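Local coordinates for NmrA family protein (Shigella flexneri 2a, PDB 3QVO) that is of unknown function but, as a Rossmann-fold member of the NmrA family, probably binds NAD(P), at residues I40-D45 with L203-I208; K50-A55 with Q87-V92; A94-T97 with I103-N106; A110-C115 with S161-T166; L120-S125 with D156-S161. All blocks are in the same frame, centred on the assembly; numbering follows the deposited sequence.

How the contacts relate
All five contacts belong to one Rossmann-like domain built round a largely parallel sheet. Contact 1 joins helices 34-43 and 197-209, and the other four are nested inside the loop it closes. Contacts 2 and 3 follow in series and share strand 91-95. Contact 4 shares helix 101-114 with contact 3, and contact 5 is nested inside its loop; S161 belongs to contacts 4 and 5. The centres of contacts 3 and 5 are about 9 Å apart, those of contacts 1 and 4 about 21 Å. Strand 119-123 has helices on both faces: I121 packs on helix 197-209, while L120 and F122 face helices 101-114 and 149-159. The MNB site lies where contacts 2 and 4 meet.

Contact 1: I40-D45 with L203-I208; sequences INQLAD and LITDII
This is a buried helix-to-helix packing contact in the Rossmann-like fold. Q42 and L43 of helix 34-43 meet T205 and I208 of helix 197-209. Helix 34-43 is the crossover between the parallel strands 24-29 and 49-55. Helix 197-209 comes much later in the chain and packs beside it. Both rest on the central sheet: L43 touches Q51, and I208 touches I49 and I121. The two segments bury 193 Å² between them.

The side chains of Q42 and T205 cross obliquely; their CA atoms, 7.2 Å apart, are the nearest pair. The Q42 chain is extended beyond CG, which carries its amide alongside T205. Q42 NE2 packs 3.5 Å from T205 OG1. The T205 hydroxyl is hydrogen-bonded to A201 O within its own helix. Q42 OE1 lies 4.0 Å from the methyl T205 CG2.

The second half of the contact is apolar. The side chains of L43 and I208 cross at about a right angle, and both branches of L43 take part. L43 CD2 sits 4.1 Å from I208 CG2, and L43 CD1 meets I208 CD1 at 4.0 Å.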
# COMPACT_ATOMS: atom_id res chain seq x y z
N ILE A 40 -5.99 -3.64 8.27
CA ILE A 40 -6.56 -4.95 8.60
C ILE A 40 -7.67 -4.78 9.63
O ILE A 40 -8.73 -5.38 9.51
CB ILE A 40 -5.46 -5.87 9.14
CG1 ILE A 40 -4.56 -6.29 8.01
CG2 ILE A 40 -6.02 -7.08 9.87
CD1 ILE A 40 -3.21 -6.84 8.48
N ASN A 41 -7.40 -3.96 10.64
CA ASN A 41 -8.34 -3.64 11.70
C ASN A 41 -9.61 -2.93 11.24
O ASN A 41 -10.71 -3.18 11.75
CB ASN A 41 -7.66 -2.69 12.64
CG ASN A 41 -7.32 -3.31 13.96
OD1 ASN A 41 -6.21 -3.85 14.13
ND2 ASN A 41 -8.25 -3.16 14.97
N GLN A 42 -9.46 -1.97 10.35
CA GLN A 42 -10.63 -1.33 9.79
C GLN A 42 -11.39 -2.29 8.89
O GLN A 42 -12.61 -2.18 8.77
CB GLN A 42 -10.25 -0.14 8.98
CG GLN A 42 -9.50 0.90 9.79
CD GLN A 42 -9.50 2.22 9.07
OE1 GLN A 42 -10.57 2.84 8.90
NE2 GLN A 42 -8.31 2.65 8.62
N LEU A 43 -10.69 -3.23 8.25
CA LEU A 43 -11.38 -4.20 7.40
C LEU A 43 -12.07 -5.31 8.21
O LEU A 43 -12.92 -6.04 7.68
CB LEU A 43 -10.42 -4.77 6.35
CG LEU A 43 -9.89 -3.75 5.33
CD1 LEU A 43 -8.99 -4.44 4.38
CD2 LEU A 43 -10.99 -2.94 4.56
N ALA A 44 -11.76 -5.43 9.50
CA ALA A 44 -12.15 -6.61 10.28
C ALA A 44 -13.66 -6.73 10.52
O ALA A 44 -14.18 -7.82 10.75
CB ALA A 44 -11.43 -6.59 11.62
N ASP A 45 -14.36 -5.61 10.51
CA ASP A 45 -15.78 -5.67 10.79
C ASP A 45 -16.60 -5.46 9.51
O ASP A 45 -17.80 -5.36 9.59
CB ASP A 45 -16.15 -4.66 11.87
CG ASP A 45 -16.05 -3.27 11.37
OD1 ASP A 45 -15.71 -3.15 10.18
OD2 ASP A 45 -16.30 -2.30 12.14
N LEU A 203 -7.05 6.39 4.26
CA LEU A 203 -7.16 6.58 2.81
C LEU A 203 -7.28 5.22 2.11
O LEU A 203 -8.12 5.03 1.28
CB LEU A 203 -5.95 7.33 2.26
CG LEU A 203 -6.00 7.69 0.75
CD1 LEU A 203 -7.28 8.47 0.27
CD2 LEU A 203 -4.75 8.46 0.36
N ILE A 204 -6.39 4.30 2.46
CA ILE A 204 -6.35 3.01 1.83
C ILE A 204 -7.74 2.38 1.96
O ILE A 204 -8.32 1.97 0.96
CB ILE A 204 -5.21 2.13 2.41
CG1 ILE A 204 -3.85 2.74 2.04
CG2 ILE A 204 -5.27 0.69 1.88
CD1 ILE A 204 -2.72 2.22 2.89
N THR A 205 -8.30 2.42 3.16
CA THR A 205 -9.60 1.85 3.43
C THR A 205 -10.72 2.52 2.64
O THR A 205 -11.60 1.83 2.11
CB THR A 205 -9.90 1.86 4.94
OG1 THR A 205 -8.97 0.97 5.59
CG2 THR A 205 -11.29 1.34 5.22
N ASP A 206 -10.68 3.85 2.54
CA ASP A 206 -11.65 4.54 1.69
C ASP A 206 -11.56 4.10 0.23
O ASP A 206 -12.59 3.96 -0.43
CB ASP A 206 -11.53 6.05 1.81
CG ASP A 206 -12.03 6.58 3.18
OD1 ASP A 206 -12.50 5.78 4.04
OD2 ASP A 206 -11.93 7.82 3.38
N ILE A 207 -10.36 3.79 -0.26
CA ILE A 207 -10.19 3.39 -1.66
C ILE A 207 -10.69 1.95 -1.82
O ILE A 207 -11.38 1.60 -2.76
CB ILE A 207 -8.74 3.51 -2.13
CG1 ILE A 207 -8.23 4.95 -2.05
CG2 ILE A 207 -8.58 3.00 -3.59
CD1 ILE A 207 -6.73 5.11 -2.50
N ILE A 208 -10.36 1.10 -0.86
CA ILE A 208 -10.84 -0.25 -0.87
C ILE A 208 -12.37 -0.25 -0.84
O ILE A 208 -13.04 -1.00 -1.57
CB ILE A 208 -10.31 -1.01 0.33
CG1 ILE A 208 -8.84 -1.29 0.15
CG2 ILE A 208 -11.11 -2.30 0.55
CD1 ILE A 208 -8.14 -1.95 1.32

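Contact 2: K50-A55 with Q87-V92. With MNB (5-mercapto-2-nitro-benzoic acid), chain B.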
# COMPACT_ATOMS: atom_id res chain seq x y z
N LYS A 50 -13.40 -10.13 2.12
CA LYS A 50 -12.52 -11.18 2.59
C LYS A 50 -11.10 -10.66 2.39
O LYS A 50 -10.72 -10.34 1.25
CB LYS A 50 -12.71 -12.45 1.81
CG LYS A 50 -11.64 -13.51 2.13
CD LYS A 50 -11.76 -14.80 1.28
CE LYS A 50 -10.37 -15.52 1.13
NZ LYS A 50 -10.45 -16.91 0.46
N GLN A 51 -10.31 -10.59 3.47
CA GLN A 51 -8.94 -10.06 3.33
C GLN A 51 -7.91 -11.17 3.47
O GLN A 51 -7.93 -11.93 4.42
CB GLN A 51 -8.66 -8.92 4.34
CG GLN A 51 -8.96 -9.20 5.80
CD GLN A 51 -8.69 -7.99 6.68
OE1 GLN A 51 -7.84 -7.18 6.36
NE2 GLN A 51 -9.39 -7.89 7.82
N THR A 52 -7.04 -11.29 2.48
CA THR A 52 -6.01 -12.28 2.49
C THR A 52 -4.74 -11.59 2.90
O THR A 52 -4.34 -10.62 2.28
CB THR A 52 -5.84 -12.87 1.13
OG1 THR A 52 -7.07 -13.46 0.71
CG2 THR A 52 -4.68 -13.89 1.09
N LEU A 53 -4.10 -12.09 3.94
CA LEU A 53 -2.98 -11.41 4.58
C LEU A 53 -1.73 -12.23 4.30
O LEU A 53 -1.51 -13.30 4.89
CB LEU A 53 -3.22 -11.29 6.06
CG LEU A 53 -4.56 -10.68 6.48
CD1 LEU A 53 -4.64 -10.57 8.00
CD2 LEU A 53 -4.86 -9.31 5.83
N PHE A 54 -0.92 -11.72 3.38
CA PHE A 54 0.24 -12.39 2.85
C PHE A 54 1.46 -11.78 3.52
O PHE A 54 1.71 -10.60 3.37
CB PHE A 54 0.26 -12.08 1.37
CG PHE A 54 1.25 -12.84 0.57
CD1 PHE A 54 0.92 -14.07 -0.01
CD2 PHE A 54 2.49 -12.27 0.26
CE1 PHE A 54 1.83 -14.74 -0.83
CE2 PHE A 54 3.41 -12.92 -0.53
CZ PHE A 54 3.09 -14.17 -1.09
N ALA A 55 2.22 -12.61 4.24
CA ALA A 55 3.41 -12.16 4.90
C ALA A 55 4.47 -13.24 5.03
O ALA A 55 4.18 -14.43 5.09
CB ALA A 55 3.06 -11.63 6.28
N GLN A 87 -4.94 -15.50 -6.91
CA GLN A 87 -6.11 -16.04 -7.63
C GLN A 87 -7.44 -15.59 -7.04
O GLN A 87 -7.63 -15.70 -5.84
CB GLN A 87 -6.09 -17.58 -7.63
CG GLN A 87 -7.19 -18.20 -8.54
CD GLN A 87 -6.84 -19.65 -8.96
OE1 GLN A 87 -6.03 -20.35 -8.31
NE2 GLN A 87 -7.45 -20.11 -10.07
N GLY A 88 -8.35 -15.05 -7.87
CA GLY A 88 -9.67 -14.67 -7.39
C GLY A 88 -9.77 -13.33 -6.67
O GLY A 88 -10.84 -13.00 -6.18
N GLN A 89 -8.68 -12.55 -6.60
CA GLN A 89 -8.68 -11.29 -5.86
C GLN A 89 -9.24 -10.15 -6.68
O GLN A 89 -9.15 -10.14 -7.88
CB GLN A 89 -7.27 -10.91 -5.41
CG GLN A 89 -6.55 -11.95 -4.54
CD GLN A 89 -7.18 -12.14 -3.18
OE1 GLN A 89 -8.05 -11.37 -2.78
NE2 GLN A 89 -6.67 -13.12 -2.42
N ASP A 90 -9.77 -9.16 -6.00
CA ASP A 90 -10.32 -7.97 -6.67
C ASP A 90 -9.41 -6.76 -6.49
O ASP A 90 -9.35 -5.92 -7.35
CB ASP A 90 -11.71 -7.68 -6.11
CG ASP A 90 -12.63 -8.84 -6.31
OD1 ASP A 90 -12.73 -9.26 -7.48
OD2 ASP A 90 -13.18 -9.42 -5.33
N ILE A 91 -8.73 -6.65 -5.35
CA ILE A 91 -8.00 -5.44 -5.02
C ILE A 91 -6.76 -5.86 -4.29
O ILE A 91 -6.83 -6.66 -3.37
CB ILE A 91 -8.78 -4.50 -4.12
CG1 ILE A 91 -9.99 -3.89 -4.84
CG2 ILE A 91 -7.94 -3.34 -3.68
CD1 ILE A 91 -10.99 -3.22 -3.88
N VAL A 92 -5.62 -5.34 -4.75
CA VAL A 92 -4.32 -5.62 -4.14
C VAL A 92 -3.86 -4.36 -3.47
O VAL A 92 -3.90 -3.28 -4.05
CB VAL A 92 -3.28 -6.04 -5.20
CG1 VAL A 92 -1.89 -6.22 -4.56
CG2 VAL A 92 -3.72 -7.31 -5.89
C6 MNB B . -4.45 -18.53 -12.49
C1 MNB B . -3.99 -19.45 -13.41
C2 MNB B . -2.63 -19.51 -13.74
C3 MNB B . -1.70 -18.62 -13.15
C4 MNB B . -2.17 -17.70 -12.23
C5 MNB B . -3.54 -17.67 -11.91
S5 MNB B . -4.18 -16.55 -10.67
C10 MNB B . -5.07 -20.36 -14.00
O12 MNB B . -5.87 -19.86 -14.87
O11 MNB B . -5.08 -21.53 -13.50
N7 MNB B . -2.16 -20.41 -14.64
O9 MNB B . -0.75 -20.54 -14.88
O8 MNB B . -3.01 -21.25 -15.29
O HOH W 1 -8.96 -12.08 -0.16
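Two flat groups matter here: the side-chain amide of Q89, which T52 meets at an edge, and the MNB ring. T52 OG1 lies close to the amide plane, 13° out of it, at the NE2 end. Q89 NE2 donates a hydrogen bond to T52 OG1 over 3.2 Å. The bond is fairly straight, with an angle of 162° at the hydrogen. NE2 also donates to A85 O, near the end of helix 79-86, so two acceptors hold the amide nitrogen. Water 1 is hydrogen-bonded to Q89 OE1 at 2.9 Å and to K50 O at 2.8 Å. It is also hydrogen-bonded to T52 OG1, at a short 2.5 Å. Its two protons cannot serve every acceptor in reach. At the MNB ring, Q87 NE2 comes to 4.2 Å from MNB C6, beyond the rim and not over the face.

The Q89 amide gets there through a bend. CG stands beside the backbone N, and the chain turns again at chi2 (-67°), which brings the tip to T52.

In the Rossmann-like sheet, strands 49-55 and 91-95 lie on either side of strand 24-29, with which both pair in parallel. The contact thus reaches across the end of the middle strand. N25 of that strand touches Q89 and binds G88 O through its side chain.

Q87 lies just after helix 79-86 and belongs to the MNB pocket. The ligand sulfur S5 packs 3.6 Å from Q87 CA and 3.7 Å from Q87 CB.

Contact 3: A94-T97 with I103-N106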
# COMPACT_ATOMS: atom_id res chain seq x y z
N ALA A 94 -0.51 -3.22 -1.50
CA ALA A 94 0.88 -3.51 -1.32
C ALA A 94 1.49 -2.42 -0.46
O ALA A 94 1.35 -1.22 -0.75
CB ALA A 94 1.59 -3.54 -2.67
N ASN A 95 2.18 -2.89 0.57
CA ASN A 95 2.91 -2.07 1.52
C ASN A 95 4.25 -2.81 1.62
O ASN A 95 4.46 -3.57 2.59
CB ASN A 95 2.11 -2.06 2.86
CG ASN A 95 2.72 -1.12 3.93
OD1 ASN A 95 3.60 -0.25 3.60
ND2 ASN A 95 2.30 -1.32 5.25
N LEU A 96 5.10 -2.62 0.59
CA LEU A 96 6.33 -3.40 0.43
C LEU A 96 7.57 -2.66 0.84
O LEU A 96 7.76 -1.47 0.52
CB LEU A 96 6.54 -3.77 -1.03
CG LEU A 96 5.41 -4.57 -1.67
CD1 LEU A 96 5.79 -4.68 -3.11
CD2 LEU A 96 5.23 -5.91 -0.98
N THR A 97 8.48 -3.39 1.48
CA THR A 97 9.68 -2.78 1.95
C THR A 97 10.93 -3.47 1.44
O THR A 97 10.92 -4.63 1.00
CB THR A 97 9.74 -2.78 3.52
OG1 THR A 97 9.67 -4.13 4.01
CG2 THR A 97 8.56 -1.98 4.10
N ILE A 103 12.09 -5.05 -8.44
CA ILE A 103 11.88 -6.45 -8.72
C ILE A 103 10.59 -6.90 -8.09
O ILE A 103 9.76 -7.60 -8.75
CB ILE A 103 13.11 -7.32 -8.29
CG1 ILE A 103 14.36 -6.84 -9.01
CG2 ILE A 103 12.89 -8.77 -8.67
CD1 ILE A 103 15.73 -7.48 -8.49
N GLN A 104 10.35 -6.46 -6.85
CA GLN A 104 9.09 -6.77 -6.17
C GLN A 104 7.87 -6.21 -6.90
O GLN A 104 6.85 -6.94 -7.09
CB GLN A 104 9.08 -6.25 -4.73
CG GLN A 104 10.13 -6.84 -3.78
CD GLN A 104 9.91 -6.37 -2.38
OE1 GLN A 104 8.82 -6.54 -1.83
NE2 GLN A 104 10.92 -5.78 -1.80
N ALA A 105 7.92 -4.93 -7.26
CA ALA A 105 6.77 -4.35 -7.99
C ALA A 105 6.54 -5.12 -9.29
O ALA A 105 5.43 -5.39 -9.63
CB ALA A 105 6.99 -2.87 -8.33
N ASN A 106 7.59 -5.43 -10.05
CA ASN A 106 7.45 -6.16 -11.31
C ASN A 106 6.74 -7.51 -11.06
O ASN A 106 5.90 -7.96 -11.87
CB ASN A 106 8.80 -6.44 -11.93
CG ASN A 106 9.42 -5.22 -12.60
OD1 ASN A 106 8.76 -4.22 -12.81
ND2 ASN A 106 10.71 -5.33 -12.97
O HOH W 2 8.59 -6.12 0.87
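L96 and Q104 slide past each other in opposite directions. The leucine reaches from the loop after strand 91-95 toward helix 101-114, and the glutamine reaches from the helix back to that loop. Their side chains lie alongside each other, so the tip of each is near the root of the other. Q104 OE1 packs 3.7 Å from L96 CB, and L96 CD1 lies 4.0 Å from Q104 CB. In Q104, CG stands beside the backbone N (chi1 -63°) and the chain is extended beyond it. This carries the amide past the leucine to the backbone of T97.

There Q104 NE2 donates to T97 O over 3.0 Å. The bond is nearly straight, with 171° at the hydrogen, and the acceptor lies in the amide plane. Seen from the acceptor the approach is less regular: the donor stands 46° above the carbonyl plane of T97. NE2 has a second acceptor in E99 O, further along the same loop. Water 2 joins the other half of the amide to the same carbonyl. It donates to Q104 OE1 at 2.7 Å and to T97 O at 2.8 Å. These bonds fix the rotation of the amide and satisfy its polar atoms inside the protein.

The contact lies within a beta-alpha-beta unit: strand 91-95, helix 101-114 and strand 119-123. It ties the loop that follows the first strand to an early turn of the crossover helix. F122 of strand 119-123 touches both L96 and A105, while V76 and L77 cover Q104 from a neighbouring loop.

Contact 4: A110-C115 with S161-T166; sequences AAMKAC and SGLEYT. With MNB (5-mercapto-2-nitro-benzoic acid), chain B.
M112, a selenomethionine, reaches from helix 101-114 to L163 with the end of its chain. Its CB points toward the segment 161-166, and CG follows beside the backbone N. The side chain also packs on M86 and V117; its tip alone meets L163. The selenium is the first atom to touch, with M112 SE 3.9 Å from L163 CD1. The chain then bends at chi3 (56°), which brings the methyl M112 CE across both branches of the leucine, 4.0 Å from L163 CD2 and 4.1 Å from L163 CD1.

The crossover helix here packs against the turn that leads into strand 164-174 of the Rossmann-like sheet. That turn is an ST turn: S161 OG accepts from L163 N at 3.2 Å, and is also hydrogen-bonded to I158 O of the preceding helix. I109, one turn earlier on helix 101-114, touches both S161 and L163.

On the exposed side, the extended chain of K113 runs alongside the turn. Its CE and NZ both lie 3.1 Å from S161 O.

C115, just past the helix end, lines the MNB pocket with K83 and Q87. C115 SG is joined by a disulfide to MNB S5, at 2.0 Å, consistent with modification of an accessible thiol by Ellman's reagent.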
# COMPACT_ATOMS: atom_id res chain seq x y z
N ALA A 110 3.04 -8.61 -12.74
CA ALA A 110 2.99 -9.87 -13.47
C ALA A 110 1.94 -10.82 -12.89
O ALA A 110 1.19 -11.41 -13.62
CB ALA A 110 4.33 -10.54 -13.43
N ALA A 111 1.90 -10.97 -11.58
CA ALA A 111 0.93 -11.85 -10.94
C ALA A 111 -0.50 -11.29 -11.13
O ALA A 111 -1.44 -12.02 -11.45
CB ALA A 111 1.25 -12.03 -9.44
N MSE A 112 -0.69 -10.01 -10.91
CA MSE A 112 -2.00 -9.41 -11.21
C MSE A 112 -2.42 -9.71 -12.65
O MSE A 112 -3.52 -10.18 -12.89
CB MSE A 112 -1.96 -7.93 -10.98
CG MSE A 112 -1.74 -7.59 -9.54
SE MSE A 112 -1.77 -5.75 -9.09
CE MSE A 112 -3.54 -5.33 -9.78
N LYS A 113 -1.50 -9.52 -13.61
CA LYS A 113 -1.84 -9.71 -15.00
C LYS A 113 -2.15 -11.16 -15.31
O LYS A 113 -3.12 -11.44 -16.01
CB LYS A 113 -0.74 -9.20 -15.89
CG LYS A 113 -0.73 -7.70 -16.01
CD LYS A 113 0.31 -7.22 -16.99
CE LYS A 113 0.27 -5.68 -17.16
NZ LYS A 113 1.37 -5.22 -18.05
N ALA A 114 -1.35 -12.07 -14.74
CA ALA A 114 -1.59 -13.48 -14.91
C ALA A 114 -2.95 -13.86 -14.35
O ALA A 114 -3.61 -14.72 -14.90
CB ALA A 114 -0.48 -14.36 -14.23
N CYS A 115 -3.34 -13.29 -13.22
CA CYS A 115 -4.59 -13.70 -12.56
C CYS A 115 -5.79 -12.79 -12.88
O CYS A 115 -6.84 -12.92 -12.26
CB CYS A 115 -4.40 -13.73 -11.09
SG CYS A 115 -3.10 -14.84 -10.54
N SER A 161 1.97 0.10 -16.41
CA SER A 161 1.46 -1.26 -16.35
C SER A 161 0.12 -1.50 -17.03
O SER A 161 -0.23 -2.64 -17.28
CB SER A 161 1.32 -1.69 -14.91
OG SER A 161 0.38 -0.87 -14.25
N GLY A 162 -0.64 -0.44 -17.27
CA GLY A 162 -2.01 -0.54 -17.72
C GLY A 162 -2.99 -1.06 -16.67
O GLY A 162 -4.09 -1.51 -17.00
N LEU A 163 -2.58 -1.04 -15.40
CA LEU A 163 -3.42 -1.51 -14.32
C LEU A 163 -4.19 -0.31 -13.80
O LEU A 163 -3.84 0.81 -14.07
CB LEU A 163 -2.59 -2.16 -13.18
CG LEU A 163 -1.86 -3.48 -13.48
CD1 LEU A 163 -0.83 -3.84 -12.41
CD2 LEU A 163 -2.82 -4.65 -13.64
N GLU A 164 -5.23 -0.58 -13.02
CA GLU A 164 -6.00 0.47 -12.37
C GLU A 164 -5.29 0.76 -11.04
O GLU A 164 -5.61 0.14 -10.02
CB GLU A 164 -7.46 0.03 -12.19
CG GLU A 164 -8.30 0.10 -13.49
CD GLU A 164 -9.72 -0.51 -13.37
OE1 GLU A 164 -9.98 -1.31 -12.44
OE2 GLU A 164 -10.57 -0.18 -14.24
N TYR A 165 -4.32 1.66 -11.07
CA TYR A 165 -3.43 1.86 -9.94
C TYR A 165 -3.71 3.12 -9.16
O TYR A 165 -4.27 4.05 -9.67
CB TYR A 165 -1.95 1.86 -10.39
CG TYR A 165 -1.56 3.06 -11.23
CD1 TYR A 165 -1.18 4.24 -10.62
CD2 TYR A 165 -1.56 3.01 -12.61
CE1 TYR A 165 -0.86 5.34 -11.36
CE2 TYR A 165 -1.23 4.09 -13.37
CZ TYR A 165 -0.87 5.27 -12.73
OH TYR A 165 -0.51 6.40 -13.44
N THR A 166 -3.34 3.10 -7.90
CA THR A 166 -3.16 4.31 -7.14
C THR A 166 -1.83 4.13 -6.41
O THR A 166 -1.64 3.16 -5.69
CB THR A 166 -4.25 4.49 -6.13
OG1 THR A 166 -5.56 4.40 -6.75
CG2 THR A 166 -4.06 5.82 -5.37
C6 MNB B . -4.45 -18.53 -12.49
C1 MNB B . -3.99 -19.45 -13.41
C2 MNB B . -2.63 -19.51 -13.74
C3 MNB B . -1.70 -18.62 -13.15
C4 MNB B . -2.17 -17.70 -12.23
C5 MNB B . -3.54 -17.67 -11.91
S5 MNB B . -4.18 -16.55 -10.67
C10 MNB B . -5.07 -20.36 -14.00
O12 MNB B . -5.87 -19.86 -14.87
O11 MNB B . -5.08 -21.53 -13.50
N7 MNB B . -2.16 -20.41 -14.64
O9 MNB B . -0.75 -20.54 -14.88
O8 MNB B . -3.01 -21.25 -15.29

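Contact 5: L120-S125 with D156-S161; sequences LIFVLS and DAIEAS
I158 of helix 149-159 lays its terminal methyl over one face of the F122 ring. The torsions of both residues set this up. In I158, CG1 stands beside the backbone N (chi1 -71°), and CD1 then extends away from the helix toward strand 119-123. In F122, CG lies opposite the backbone N (chi1 -161°), which stands the ring off the strand and presents a face to the helix. I158 CD1 sits 3.5 Å from the centroid of the F122 ring, 16° off its normal. It is offset toward the rim on the CG side, with F122 CG closest at 3.4 Å. L124 CG lies at the ring edge, in plane. L120, two residues before F122 and on the same side of the strand, also has CG anti to the backbone N. Its side chain crosses I158 at about a right angle, with L120 CD2 4.2 Å from I158 CG1.

This is helix-on-sheet packing in the Rossmann-like fold. A105 of helix 101-114 also touches F122, and Y165 and I167 of the neighbouring strand touch I158.

The carbonyl of I158 takes part in closing its helix, accepting from S161 N at 3.0 Å.

The contact has no polar pair across it, so it rests on CH-pi and van der Waals packing.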
# COMPACT_ATOMS: atom_id res chain seq x y z
N LEU A 120 -4.85 -1.95 -8.01
CA LEU A 120 -3.68 -1.93 -7.15
C LEU A 120 -3.55 -0.64 -6.38
O LEU A 120 -3.64 0.47 -6.95
CB LEU A 120 -2.41 -2.10 -8.01
CG LEU A 120 -1.03 -2.00 -7.33
CD1 LEU A 120 -0.79 -3.17 -6.31
CD2 LEU A 120 0.07 -1.94 -8.39
N ILE A 121 -3.34 -0.77 -5.07
CA ILE A 121 -3.00 0.37 -4.19
C ILE A 121 -1.60 0.08 -3.70
O ILE A 121 -1.37 -0.97 -3.09
CB ILE A 121 -3.97 0.47 -2.98
CG1 ILE A 121 -5.41 0.58 -3.48
CG2 ILE A 121 -3.61 1.67 -2.12
CD1 ILE A 121 -6.49 0.45 -2.40
N PHE A 122 -0.65 0.95 -4.03
CA PHE A 122 0.74 0.66 -3.81
C PHE A 122 1.41 1.82 -3.05
O PHE A 122 1.45 2.98 -3.53
CB PHE A 122 1.43 0.41 -5.15
CG PHE A 122 2.77 -0.34 -5.07
CD1 PHE A 122 3.93 0.31 -4.73
CD2 PHE A 122 2.86 -1.68 -5.39
CE1 PHE A 122 5.15 -0.38 -4.70
CE2 PHE A 122 4.06 -2.38 -5.35
CZ PHE A 122 5.20 -1.74 -5.01
N VAL A 123 1.91 1.49 -1.87
CA VAL A 123 2.54 2.47 -0.98
C VAL A 123 3.99 2.51 -1.22
O VAL A 123 4.66 1.47 -1.16
CB VAL A 123 2.29 2.17 0.50
CG1 VAL A 123 3.00 3.26 1.40
CG2 VAL A 123 0.81 2.18 0.76
N LEU A 124 4.51 3.70 -1.53
CA LEU A 124 5.94 3.91 -1.61
C LEU A 124 6.40 4.86 -0.52
O LEU A 124 6.24 6.10 -0.62
CB LEU A 124 6.38 4.39 -3.00
CG LEU A 124 6.34 3.32 -4.11
CD1 LEU A 124 6.32 3.98 -5.49
CD2 LEU A 124 7.51 2.33 -3.99
N SER A 125 7.04 4.27 0.48
CA SER A 125 7.48 4.95 1.68
C SER A 125 8.87 4.46 1.97
O SER A 125 9.08 3.26 1.97
CB SER A 125 6.54 4.57 2.84
OG SER A 125 6.92 5.18 4.05
N ASP A 156 7.56 3.89 -11.84
CA ASP A 156 7.49 3.94 -13.29
C ASP A 156 6.87 2.66 -13.86
O ASP A 156 6.12 2.70 -14.84
CB ASP A 156 8.89 4.10 -13.92
CG ASP A 156 9.56 5.47 -13.62
OD1 ASP A 156 8.95 6.42 -13.05
OD2 ASP A 156 10.75 5.56 -13.97
N ALA A 157 7.21 1.50 -13.29
CA ALA A 157 6.71 0.25 -13.77
C ALA A 157 5.19 0.23 -13.54
O ALA A 157 4.43 -0.18 -14.41
CB ALA A 157 7.41 -0.95 -13.10
N ILE A 158 4.75 0.68 -12.37
CA ILE A 158 3.33 0.73 -12.05
C ILE A 158 2.62 1.66 -13.02
O ILE A 158 1.63 1.24 -13.65
CB ILE A 158 3.13 1.10 -10.60
CG1 ILE A 158 3.55 -0.08 -9.72
CG2 ILE A 158 1.70 1.53 -10.31
CD1 ILE A 158 3.76 0.28 -8.29
N GLU A 159 3.18 2.86 -13.26
CA GLU A 159 2.54 3.81 -14.19
C GLU A 159 2.45 3.34 -15.62
O GLU A 159 1.60 3.82 -16.35
CB GLU A 159 3.20 5.19 -14.13
CG GLU A 159 3.01 5.87 -12.79
CD GLU A 159 3.66 7.25 -12.71
OE1 GLU A 159 4.76 7.46 -13.29
OE2 GLU A 159 3.09 8.13 -12.02
N ALA A 160 3.30 2.38 -16.00
CA ALA A 160 3.33 1.88 -17.36
C ALA A 160 2.65 0.53 -17.46
O ALA A 160 2.70 -0.08 -18.49
CB ALA A 160 4.78 1.75 -17.86
N SER A 161 1.97 0.10 -16.41
CA SER A 161 1.46 -1.26 -16.35
C SER A 161 0.12 -1.50 -17.03
O SER A 161 -0.23 -2.64 -17.28
CB SER A 161 1.32 -1.69 -14.91
OG SER A 161 0.38 -0.87 -14.25